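Local atomic coordinates of toll-like receptor 6, Variable lymphocyte receptor B (Mus musculus, PDB entry 3A79), a protein that probably recognises microbial diacylated lipopeptides together with Toll-like receptor 2, here as a leucine-rich-repeat ectodomain fused to part of a hagfish variable lymphocyte receptor. Residues 213-217 with 243-247; 253-259 with 279-285; 271-277 with 298-304. All blocks are in the same frame, centred on the assembly; numbering follows the deposited sequence.

Contact 1: residues 213-217 with 243-247; sequences VNMSV and SELTR. With NAG (2-acetamido-2-deoxy-beta-D-glucopyranose), chain M.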
loop_
_atom_site.group_PDB
_atom_site.type_symbol
_atom_site.label_atom_id
_atom_site.label_comp_id
_atom_site.label_asym_id
_atom_site.label_seq_id
_atom_site.Cartn_x
_atom_site.Cartn_y
_atom_site.Cartn_z
ATOM N N VAL B 213 38.006 24.367 13.303
ATOM C CA VAL B 213 39.316 23.773 13.090
ATOM C C VAL B 213 39.612 23.582 11.604
ATOM O O VAL B 213 38.806 23.012 10.862
ATOM C CB VAL B 213 39.421 22.396 13.795
ATOM C CG1 VAL B 213 40.580 21.590 13.244
ATOM C CG2 VAL B 213 39.547 22.569 15.299
ATOM N N ASN B 214 40.776 24.066 11.179
ATOM C CA ASN B 214 41.267 23.869 9.815
ATOM C C ASN B 214 41.912 22.478 9.689
ATOM O O ASN B 214 43.010 22.250 10.201
ATOM C CB ASN B 214 42.261 24.990 9.462
ATOM C CG ASN B 214 42.563 25.089 7.962
ATOM O OD1 ASN B 214 41.910 24.452 7.138
ATOM N ND2 ASN B 214 43.563 25.919 7.609
ATOM N N MET B 215 41.230 21.544 9.027
ATOM C CA MET B 215 41.736 20.173 8.929
ATOM C C MET B 215 42.294 19.780 7.578
ATOM O O MET B 215 41.548 19.574 6.626
ATOM C CB MET B 215 40.652 19.166 9.295
ATOM C CG MET B 215 40.218 19.259 10.720
ATOM S SD MET B 215 39.757 17.663 11.366
ATOM C CE MET B 215 39.336 18.155 13.036
ATOM N N SER B 216 43.606 19.629 7.505
ATOM C CA SER B 216 44.217 19.129 6.286
ATOM C C SER B 216 44.285 17.600 6.239
ATOM O O SER B 216 44.372 16.927 7.268
ATOM C CB SER B 216 45.606 19.731 6.109
ATOM O OG SER B 216 45.506 21.136 5.991
ATOM N N VAL B 217 44.219 17.061 5.028
ATOM C CA VAL B 217 44.495 15.659 4.797
ATOM C C VAL B 217 45.194 15.538 3.457
ATOM O O VAL B 217 44.895 16.292 2.539
ATOM C CB VAL B 217 43.205 14.816 4.764
ATOM C CG1 VAL B 217 43.516 13.377 4.381
ATOM C CG2 VAL B 217 42.516 14.856 6.107
ATOM N N SER B 243 35.700 21.989 3.155
ATOM C CA SER B 243 36.476 22.454 2.012
ATOM C C SER B 243 37.887 21.884 1.955
ATOM O O SER B 243 38.352 21.507 0.886
ATOM C CB SER B 243 36.532 23.978 1.979
ATOM O OG SER B 243 37.533 24.409 1.073
ATOM N N GLU B 244 38.562 21.813 3.097
ATOM C CA GLU B 244 39.958 21.387 3.120
ATOM C C GLU B 244 40.176 19.871 3.296
ATOM O O GLU B 244 41.215 19.341 2.907
ATOM C CB GLU B 244 40.732 22.178 4.171
ATOM C CG GLU B 244 42.225 22.283 3.893
ATOM C CD GLU B 244 42.531 22.968 2.573
ATOM O OE1 GLU B 244 41.828 23.949 2.226
ATOM O OE2 GLU B 244 43.477 22.524 1.886
ATOM N N LEU B 245 39.207 19.172 3.878
ATOM C CA LEU B 245 39.282 17.715 3.952
ATOM C C LEU B 245 38.939 17.151 2.579
ATOM O O LEU B 245 39.219 15.999 2.265
ATOM C CB LEU B 245 38.316 17.167 5.008
ATOM C CG LEU B 245 38.574 17.591 6.457
ATOM C CD1 LEU B 245 37.345 17.395 7.317
ATOM C CD2 LEU B 245 39.741 16.832 7.044
ATOM N N THR B 246 38.352 18.004 1.754
ATOM C CA THR B 246 37.788 17.590 0.480
ATOM C C THR B 246 38.612 17.987 -0.745
ATOM O O THR B 246 38.423 17.431 -1.830
ATOM C CB THR B 246 36.394 18.160 0.335
ATOM O OG1 THR B 246 35.461 17.227 0.886
ATOM C CG2 THR B 246 36.075 18.413 -1.123
ATOM N N ARG B 247 39.510 18.959 -0.583
ATOM C CA ARG B 247 40.433 19.307 -1.658
ATOM C C ARG B 247 41.083 18.004 -2.095
ATOM O O ARG B 247 41.415 17.152 -1.264
ATOM C CB ARG B 247 41.462 20.351 -1.207
ATOM C CG ARG B 247 40.922 21.791 -1.228
ATOM C CD ARG B 247 41.982 22.833 -0.891
ATOM N NE ARG B 247 43.159 22.704 -1.746
ATOM C CZ ARG B 247 44.249 23.462 -1.647
ATOM N NH1 ARG B 247 44.320 24.419 -0.726
ATOM N NH2 ARG B 247 45.270 23.264 -2.471
HETATM C C1 NAG M . 44.181 25.595 6.332
HETATM C C2 NAG M . 44.457 26.891 5.554
HETATM C C3 NAG M . 45.148 26.570 4.231
HETATM C C4 NAG M . 46.458 25.846 4.498
HETATM C C5 NAG M . 46.289 24.610 5.402
HETATM C C6 NAG M . 47.677 24.184 5.931
HETATM C C7 NAG M . 42.148 27.794 5.974
HETATM C C8 NAG M . 42.120 28.642 7.215
HETATM N N2 NAG M . 43.302 27.757 5.304
HETATM O O3 NAG M . 45.403 27.754 3.505
HETATM O O4 NAG M . 47.031 25.500 3.252
HETATM O O5 NAG M . 45.387 24.834 6.494
HETATM O O6 NAG M . 47.775 22.887 6.495
HETATM O O7 NAG M . 41.133 27.196 5.600
#
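The torsions of Leu-245 set CG beside its backbone N (chi1 -63°), and chi2 of 161° then carries the CD2 branch across to Met-215 and Val-217. The contact lies in the Toll-like receptor part of the fusion, on the outer side of its leucine-rich-repeat solenoid, where strand 214-220 meets the last turn of helix 235-246. Leu-245 CD2 nestles against the root of the methionine rather than its tip: it is 3.4 Å from Met-215 CB, while the bent thioether chain leads off towards Leu-191 and Ile-193 on the neighbouring strand 190-196. The same methyl meets Val-217 CG2 at 3.5 Å, so a single branch of the leucine serves two strand residues. Leu-199 and Leu-201 of strand 198-203 also press on the leucine, which thus lies between strands 214-220 and 198-203, members of different sheets. An alanine here would lack both methyl branches, and a gap would probably open beside Met-215 and Val-217, leaving the helix end with little apolar grip on the strand. On the sugar-bearing side polar groups come close, but no hydrogen bond joins the two segments. Glu-244 lays its CG 3.9 Å from Asn-214 OD1, and then bends at chi2. Asn-214 ND2 is bonded covalently to the glycan, whose O6 folds back to form a 2.9 Å hydrogen bond with Ser-216 OG. At the outer rim, Glu-244 OE2 pairs with Arg-247 NH1 at 3.3 Å, a salt bridge made within the helix-end segment itself.

Contact 2: residues 253-259 with 279-285; sequences NVTLQHI and EYLNIYN. With NAG (2-acetamido-2-deoxy-beta-D-glucopyranose), chain E; NAG (2-acetamido-2-deoxy-beta-D-glucopyranose), chain F.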
loop_
_atom_site.group_PDB
_atom_site.type_symbol
_atom_site.label_atom_id
_atom_site.label_comp_id
_atom_site.label_asym_id
_atom_site.label_seq_id
_atom_site.Cartn_x
_atom_site.Cartn_y
_atom_site.Cartn_z
ATOM N N ASN B 253 35.379 8.910 -1.102
ATOM C CA ASN B 253 33.977 8.802 -0.774
ATOM C C ASN B 253 33.666 9.730 0.399
ATOM O O ASN B 253 34.530 10.016 1.224
ATOM C CB ASN B 253 33.628 7.347 -0.446
ATOM C CG ASN B 253 33.889 6.392 -1.615
ATOM O OD1 ASN B 253 33.862 6.797 -2.780
ATOM N ND2 ASN B 253 34.131 5.111 -1.297
ATOM N N VAL B 254 32.437 10.227 0.451
ATOM C CA VAL B 254 31.984 11.027 1.582
ATOM C C VAL B 254 30.679 10.459 2.164
ATOM O O VAL B 254 29.754 10.083 1.434
ATOM C CB VAL B 254 31.843 12.525 1.214
ATOM C CG1 VAL B 254 31.100 13.288 2.293
ATOM C CG2 VAL B 254 33.201 13.135 1.023
ATOM N N THR B 255 30.627 10.375 3.488
ATOM C CA THR B 255 29.436 9.905 4.163
ATOM C C THR B 255 28.983 10.858 5.261
ATOM O O THR B 255 29.728 11.154 6.200
ATOM C CB THR B 255 29.662 8.533 4.748
ATOM O OG1 THR B 255 29.887 7.612 3.679
ATOM C CG2 THR B 255 28.451 8.092 5.545
ATOM N N LEU B 256 27.752 11.344 5.118
ATOM C CA LEU B 256 27.108 12.184 6.118
ATOM C C LEU B 256 26.108 11.348 6.942
ATOM O O LEU B 256 25.227 10.722 6.375
ATOM C CB LEU B 256 26.403 13.347 5.408
ATOM C CG LEU B 256 27.190 14.654 5.190
ATOM C CD1 LEU B 256 28.686 14.415 5.027
ATOM C CD2 LEU B 256 26.627 15.501 4.029
ATOM N N GLN B 257 26.255 11.319 8.266
ATOM C CA GLN B 257 25.357 10.541 9.140
ATOM C C GLN B 257 24.637 11.421 10.141
ATOM O O GLN B 257 25.247 12.270 10.785
ATOM C CB GLN B 257 26.124 9.483 9.920
ATOM C CG GLN B 257 25.867 8.071 9.496
ATOM C CD GLN B 257 26.675 7.085 10.318
ATOM O OE1 GLN B 257 27.585 6.438 9.801
ATOM N NE2 GLN B 257 26.353 6.974 11.610
ATOM N N HIS B 258 23.336 11.218 10.277
ATOM C CA HIS B 258 22.548 12.014 11.212
ATOM C C HIS B 258 22.516 13.531 10.946
ATOM O O HIS B 258 22.580 14.326 11.880
ATOM C CB HIS B 258 23.033 11.721 12.621
ATOM C CG HIS B 258 23.298 10.269 12.854
ATOM N ND1 HIS B 258 24.553 9.775 13.142
ATOM C CD2 HIS B 258 22.476 9.195 12.799
ATOM C CE1 HIS B 258 24.488 8.463 13.273
ATOM N NE2 HIS B 258 23.240 8.087 13.070
ATOM N N ILE B 259 22.388 13.921 9.679
ATOM C CA ILE B 259 22.303 15.331 9.296
ATOM C C ILE B 259 20.879 15.837 9.397
ATOM O O ILE B 259 20.003 15.375 8.679
ATOM C CB ILE B 259 22.707 15.548 7.828
ATOM C CG1 ILE B 259 23.703 14.490 7.385
ATOM C CG2 ILE B 259 23.249 16.936 7.602
ATOM C CD1 ILE B 259 23.043 13.202 6.987
ATOM N N GLU B 279 33.573 10.720 -5.479
ATOM C CA GLU B 279 33.043 9.690 -6.376
ATOM C C GLU B 279 31.741 9.090 -5.849
ATOM O O GLU B 279 30.753 8.986 -6.573
ATOM C CB GLU B 279 34.081 8.580 -6.603
ATOM C CG GLU B 279 33.805 7.714 -7.831
ATOM C CD GLU B 279 34.742 6.517 -7.947
ATOM O OE1 GLU B 279 35.290 6.062 -6.912
ATOM O OE2 GLU B 279 34.916 6.024 -9.087
ATOM N N TYR B 280 31.747 8.685 -4.586
ATOM C CA TYR B 280 30.530 8.207 -3.953
ATOM C C TYR B 280 30.127 9.090 -2.773
ATOM O O TYR B 280 30.906 9.307 -1.853
ATOM C CB TYR B 280 30.688 6.759 -3.509
ATOM C CG TYR B 280 30.798 5.781 -4.650
ATOM C CD1 TYR B 280 31.961 5.697 -5.395
ATOM C CD2 TYR B 280 29.743 4.930 -4.977
ATOM C CE1 TYR B 280 32.081 4.799 -6.442
ATOM C CE2 TYR B 280 29.854 4.024 -6.029
ATOM C CZ TYR B 280 31.035 3.966 -6.757
ATOM O OH TYR B 280 31.194 3.085 -7.807
ATOM N N LEU B 281 28.902 9.602 -2.818
ATOM C CA LEU B 281 28.340 10.395 -1.733
ATOM C C LEU B 281 27.214 9.631 -1.051
ATOM O O LEU B 281 26.281 9.183 -1.713
ATOM C CB LEU B 281 27.801 11.707 -2.281
ATOM C CG LEU B 281 27.235 12.645 -1.233
ATOM C CD1 LEU B 281 28.232 12.776 -0.108
ATOM C CD2 LEU B 281 26.973 13.978 -1.868
ATOM N N ASN B 282 27.305 9.472 0.268
ATOM C CA ASN B 282 26.294 8.728 1.028
ATOM C C ASN B 282 25.731 9.533 2.185
ATOM O O ASN B 282 26.474 10.170 2.929
ATOM C CB ASN B 282 26.875 7.428 1.576
ATOM C CG ASN B 282 27.633 6.646 0.532
ATOM O OD1 ASN B 282 27.037 6.011 -0.333
ATOM N ND2 ASN B 282 28.960 6.687 0.606
ATOM N N ILE B 283 24.417 9.496 2.337
ATOM C CA ILE B 283 23.759 10.201 3.431
ATOM C C ILE B 283 22.841 9.244 4.196
ATOM O O ILE B 283 22.043 8.533 3.597
ATOM C CB ILE B 283 22.982 11.433 2.907
ATOM C CG1 ILE B 283 23.944 12.420 2.257
ATOM C CG2 ILE B 283 22.198 12.096 4.020
ATOM C CD1 ILE B 283 23.269 13.434 1.364
ATOM N N TYR B 284 22.976 9.224 5.517
ATOM C CA TYR B 284 22.234 8.305 6.381
ATOM C C TYR B 284 21.454 9.073 7.438
ATOM O O TYR B 284 22.023 9.881 8.157
ATOM C CB TYR B 284 23.205 7.362 7.086
ATOM C CG TYR B 284 23.701 6.205 6.247
ATOM C CD1 TYR B 284 22.923 5.064 6.083
ATOM C CD2 TYR B 284 24.956 6.236 5.639
ATOM C CE1 TYR B 284 23.370 3.989 5.324
ATOM C CE2 TYR B 284 25.413 5.161 4.875
ATOM C CZ TYR B 284 24.611 4.042 4.723
ATOM O OH TYR B 284 25.034 2.966 3.975
ATOM N N ASN B 285 20.154 8.819 7.550
ATOM C CA ASN B 285 19.344 9.477 8.579
ATOM C C ASN B 285 19.370 11.003 8.397
ATOM O O ASN B 285 19.785 11.758 9.275
ATOM C CB ASN B 285 19.796 9.005 9.978
ATOM C CG ASN B 285 19.082 9.698 11.127
ATOM O OD1 ASN B 285 17.943 10.162 11.003
ATOM N ND2 ASN B 285 19.767 9.742 12.280
HETATM C C1 NAG E . 34.399 4.274 -2.451
HETATM C C2 NAG E . 35.387 3.208 -1.938
HETATM C C3 NAG E . 35.262 1.778 -2.483
HETATM C C4 NAG E . 33.945 1.434 -3.165
HETATM C C5 NAG E . 33.265 2.623 -3.813
HETATM C C6 NAG E . 31.826 2.206 -4.041
HETATM C C7 NAG E . 37.188 4.467 -3.108
HETATM C C8 NAG E . 36.761 4.240 -4.538
HETATM N N2 NAG E . 36.773 3.600 -2.180
HETATM O O3 NAG E . 35.442 0.883 -1.405
HETATM O O4 NAG E . 34.159 0.410 -4.122
HETATM O O5 NAG E . 33.196 3.737 -2.952
HETATM O O6 NAG E . 31.296 1.812 -2.790
HETATM O O7 NAG E . 37.913 5.414 -2.804
HETATM C C1 NAG F . 19.053 10.346 13.383
HETATM C C2 NAG F . 19.379 9.370 14.522
HETATM C C3 NAG F . 19.113 9.906 15.922
HETATM C C4 NAG F . 19.360 11.409 16.079
HETATM C C5 NAG F . 19.031 12.245 14.845
HETATM C C6 NAG F . 19.624 13.643 15.014
HETATM C C7 NAG F . 19.225 6.942 14.142
HETATM C C8 NAG F . 18.497 6.012 13.218
HETATM N N2 NAG F . 18.635 8.127 14.378
HETATM O O3 NAG F . 19.977 9.212 16.796
HETATM O O4 NAG F . 18.618 11.881 17.192
HETATM O O5 NAG F . 19.522 11.656 13.656
HETATM O O6 NAG F . 19.319 14.462 13.906
HETATM O O7 NAG F . 20.300 6.577 14.626
#
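The carbonyl oxygen Asn-282 O is gripped twice by the neighbouring strand: Leu-256 N donates to it at 2.8 Å, nearly along the C=O axis, and Thr-255 CA adds a CH...O contact at 3.2 Å. This double hold illustrates the parallel ladder of a leucine-rich-repeat solenoid, on whose concave wall, here in the Toll-like receptor part, residues 253-257 and 280-284 run side by side in the same direction, their axes 10° apart. The ladder continues with Val-254 O accepting from Asn-282 N at 2.8 Å and Leu-256 O from Tyr-284 N at the same length, donors and acceptors alternating between the strands. On the face turned to helix 263-273, Val-254 and Leu-281 lie side by side and point the same way, CG1 to CD1 at 3.8 Å, and Phe-273 of that helix touches both. On the face of Thr-255, Gln-257, Asn-282 and Tyr-284, the tyrosine offers its ring edge to Thr-255 CG2, while Gln-257 CG rests 3.7 Å from Tyr-284 CB.

N-linked glycans mark both ends. Tyr-280, its CG beside the backbone N (chi1 -68°), turns one ring face to the sugar on Asn-253, whose C6 lies over the ring centre. Asn-285 carries a second sugar beside His-258. Glycosylation uses ND2 of each asparagine, yet Asn-253 OD1 still accepts a weak bond from Tyr-280 N at 3.4 Å. The main-chain bonds fix the register, and side-chain alternation then puts Val-254, Leu-256, Leu-281 and Ile-283 towards the helix, while the terminal asparagines carry the sugars.

Contact 3: residues 271-277 with 298-304; sequences QFFWPRP and TYSETAL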
loop_
_atom_site.group_PDB
_atom_site.type_symbol
_atom_site.label_atom_id
_atom_site.label_comp_id
_atom_site.label_asym_id
_atom_site.label_seq_id
_atom_site.Cartn_x
_atom_site.Cartn_y
_atom_site.Cartn_z
ATOM N N GLN B 271 25.549 21.090 -4.062
ATOM C CA GLN B 271 26.279 21.976 -4.979
ATOM C C GLN B 271 27.747 22.121 -4.591
ATOM O O GLN B 271 28.616 22.241 -5.452
ATOM C CB GLN B 271 25.639 23.365 -5.026
ATOM C CG GLN B 271 24.262 23.408 -5.629
ATOM C CD GLN B 271 24.295 23.379 -7.135
ATOM O OE1 GLN B 271 24.566 24.391 -7.776
ATOM N NE2 GLN B 271 24.005 22.217 -7.713
ATOM N N PHE B 272 28.009 22.130 -3.287
ATOM C CA PHE B 272 29.363 22.224 -2.757
ATOM C C PHE B 272 30.195 21.028 -3.192
ATOM O O PHE B 272 31.393 21.142 -3.451
ATOM C CB PHE B 272 29.320 22.300 -1.228
ATOM C CG PHE B 272 30.640 22.028 -0.567
ATOM C CD1 PHE B 272 31.548 23.059 -0.346
ATOM C CD2 PHE B 272 30.977 20.743 -0.170
ATOM C CE1 PHE B 272 32.767 22.816 0.257
ATOM C CE2 PHE B 272 32.198 20.491 0.434
ATOM C CZ PHE B 272 33.094 21.529 0.648
ATOM N N PHE B 273 29.544 19.880 -3.278
ATOM C CA PHE B 273 30.227 18.641 -3.572
ATOM C C PHE B 273 30.471 18.454 -5.058
ATOM O O PHE B 273 31.453 17.838 -5.459
ATOM C CB PHE B 273 29.418 17.462 -3.040
ATOM C CG PHE B 273 29.613 17.205 -1.578
ATOM C CD1 PHE B 273 28.549 17.291 -0.698
ATOM C CD2 PHE B 273 30.855 16.865 -1.085
ATOM C CE1 PHE B 273 28.722 17.046 0.649
ATOM C CE2 PHE B 273 31.033 16.628 0.259
ATOM C CZ PHE B 273 29.964 16.720 1.126
ATOM N N TRP B 274 29.577 18.988 -5.873
ATOM C CA TRP B 274 29.544 18.638 -7.288
ATOM C C TRP B 274 30.876 18.901 -8.022
ATOM O O TRP B 274 31.345 18.069 -8.808
ATOM C CB TRP B 274 28.363 19.342 -7.966
ATOM C CG TRP B 274 27.480 18.414 -8.748
ATOM C CD1 TRP B 274 27.413 18.295 -10.102
ATOM C CD2 TRP B 274 26.541 17.479 -8.218
ATOM N NE1 TRP B 274 26.493 17.342 -10.448
ATOM C CE2 TRP B 274 25.944 16.824 -9.309
ATOM C CE3 TRP B 274 26.150 17.128 -6.925
ATOM C CZ2 TRP B 274 24.977 15.841 -9.149
ATOM C CZ3 TRP B 274 25.188 16.155 -6.768
ATOM C CH2 TRP B 274 24.614 15.520 -7.873
ATOM N N PRO B 275 31.500 20.053 -7.757
ATOM C CA PRO B 275 32.767 20.364 -8.417
ATOM C C PRO B 275 33.930 19.548 -7.851
ATOM O O PRO B 275 34.952 19.354 -8.512
ATOM C CB PRO B 275 32.968 21.847 -8.085
ATOM C CG PRO B 275 31.655 22.337 -7.563
ATOM C CD PRO B 275 31.050 21.164 -6.904
ATOM N N ARG B 276 33.765 19.067 -6.629
ATOM C CA ARG B 276 34.851 18.445 -5.895
ATOM C C ARG B 276 35.061 16.975 -6.271
ATOM O O ARG B 276 34.222 16.374 -6.951
ATOM C CB ARG B 276 34.613 18.653 -4.396
ATOM C CG ARG B 276 34.285 20.111 -4.103
ATOM C CD ARG B 276 34.362 20.473 -2.640
ATOM N NE ARG B 276 34.826 21.847 -2.448
ATOM C CZ ARG B 276 36.016 22.161 -1.944
ATOM N NH1 ARG B 276 36.852 21.205 -1.571
ATOM N NH2 ARG B 276 36.375 23.430 -1.801
ATOM N N PRO B 277 36.211 16.410 -5.862
ATOM C CA PRO B 277 36.637 15.031 -6.142
ATOM C C PRO B 277 35.939 13.988 -5.291
ATOM O O PRO B 277 36.613 13.214 -4.622
ATOM C CB PRO B 277 38.122 15.039 -5.770
ATOM C CG PRO B 277 38.508 16.483 -5.724
ATOM C CD PRO B 277 37.296 17.191 -5.251
ATOM N N THR B 298 22.605 24.221 -10.510
ATOM C CA THR B 298 22.938 23.680 -11.819
ATOM C C THR B 298 23.927 22.547 -11.615
ATOM O O THR B 298 24.875 22.671 -10.838
ATOM C CB THR B 298 23.558 24.740 -12.787
ATOM O OG1 THR B 298 24.206 25.786 -12.045
ATOM C CG2 THR B 298 22.484 25.345 -13.694
ATOM N N TYR B 299 23.702 21.437 -12.306
ATOM C CA TYR B 299 24.632 20.320 -12.260
ATOM C C TYR B 299 25.553 20.296 -13.466
ATOM O O TYR B 299 25.123 20.005 -14.584
ATOM C CB TYR B 299 23.869 19.018 -12.175
ATOM C CG TYR B 299 23.085 18.917 -10.913
ATOM C CD1 TYR B 299 21.702 18.944 -10.931
ATOM C CD2 TYR B 299 23.730 18.832 -9.692
ATOM C CE1 TYR B 299 20.985 18.863 -9.779
ATOM C CE2 TYR B 299 23.021 18.749 -8.531
ATOM C CZ TYR B 299 21.646 18.761 -8.578
ATOM O OH TYR B 299 20.930 18.672 -7.411
ATOM N N SER B 300 26.823 20.604 -13.227
ATOM C CA SER B 300 27.821 20.598 -14.280
ATOM C C SER B 300 28.641 19.335 -14.162
ATOM O O SER B 300 28.468 18.572 -13.217
ATOM C CB SER B 300 28.743 21.805 -14.144
ATOM O OG SER B 300 28.020 22.958 -13.755
ATOM N N GLU B 301 29.535 19.126 -15.122
ATOM C CA GLU B 301 30.491 18.031 -15.067
ATOM C C GLU B 301 30.889 17.767 -13.625
ATOM O O GLU B 301 31.264 18.691 -12.901
ATOM C CB GLU B 301 31.732 18.383 -15.884
ATOM C CG GLU B 301 32.368 19.735 -15.519
ATOM C CD GLU B 301 31.939 20.886 -16.436
ATOM O OE1 GLU B 301 30.796 20.873 -16.943
ATOM O OE2 GLU B 301 32.756 21.810 -16.647
ATOM N N THR B 302 30.801 16.509 -13.207
ATOM C CA THR B 302 31.110 16.146 -11.826
ATOM C C THR B 302 31.855 14.823 -11.746
ATOM O O THR B 302 31.767 14.002 -12.650
ATOM C CB THR B 302 29.831 16.033 -10.979
ATOM O OG1 THR B 302 30.153 15.515 -9.682
ATOM C CG2 THR B 302 28.838 15.100 -11.650
ATOM N N ALA B 303 32.589 14.620 -10.660
ATOM C CA ALA B 303 33.252 13.345 -10.436
ATOM C C ALA B 303 32.277 12.298 -9.877
ATOM O O ALA B 303 32.515 11.086 -9.985
ATOM C CB ALA B 303 34.442 13.524 -9.511
ATOM N N LEU B 304 31.182 12.780 -9.289
ATOM C CA LEU B 304 30.170 11.922 -8.691
ATOM C C LEU B 304 29.707 10.778 -9.577
ATOM O O LEU B 304 29.205 10.982 -10.680
ATOM C CB LEU B 304 28.948 12.741 -8.289
ATOM C CG LEU B 304 28.812 13.111 -6.818
ATOM C CD1 LEU B 304 27.363 13.397 -6.511
ATOM C CD2 LEU B 304 29.312 11.995 -5.935
#
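The indole of Trp-274 lies between side chains of loop 298-304, with Tyr-299 on one face and Thr-302 and Leu-304 on the other. The tyrosine meets it obliquely, the ring planes 47° apart, though the exact spacing of the pair is uncertain. Over the opposite face Leu-304 CD1 makes a CH-pi contact, 3.9 Å from the centroid of the indole six-membered ring and 26° off the ring normal, and Thr-302 CB lies over the pyrrole end, 3.4 Å from Trp-274 CD1. Ser-300 O sits at the indole edge, near its plane.

Polar bonds form the next shell. Thr-302 OG1 donates to Trp-274 O at 3.0 Å, in the carbonyl plane and on a lone pair, and in turn accepts from Leu-304 N at 2.9 Å to close an ST turn. That hydroxyl is placed for both tasks by a chi1 of 173°, with OG1 swung opposite the backbone N. At the other end of the loop the amide of Gln-271 engages the main chain of Thr-298: NE2 donates to Thr-298 O at 3.3 Å from well above the carbonyl plane, and OE1 receives a weak bond from Thr-298 N.

Farther out, Trp-274 NE1 bonds Asn-332 OD1 and Tyr-299 OH bonds Val-327 O, which holds both aromatic groups to the next part of the chain. On the tryptophan side, the chain goes through a type I beta turn from Phe-273 to Arg-276. A convex-side helix end packed by a following loop is part of the outer layer of the leucine-rich-repeat solenoid, here in its Toll-like receptor part.

The three contacts lie along one arc of the solenoid at different distances from the centre of the chain. The centre of contact 2 is about 11 Å from it, whereas those of contacts 1 and 3 are about 26 and 23 Å away, in the outer layer. Contacts 2 and 3 interlock along the sequence, their centres about 15 Å apart, and they meet where Leu-304 CD2 lies 3.4 Å from Glu-279 O. Contact 1, whose centre is about 17 Å from each of the other two, meets contact 3 through a weak hydrogen bond from Arg-276 NH1 to Ser-243 O. The sugars in contacts 1 and 2 are attached glycans and mark no binding pocket.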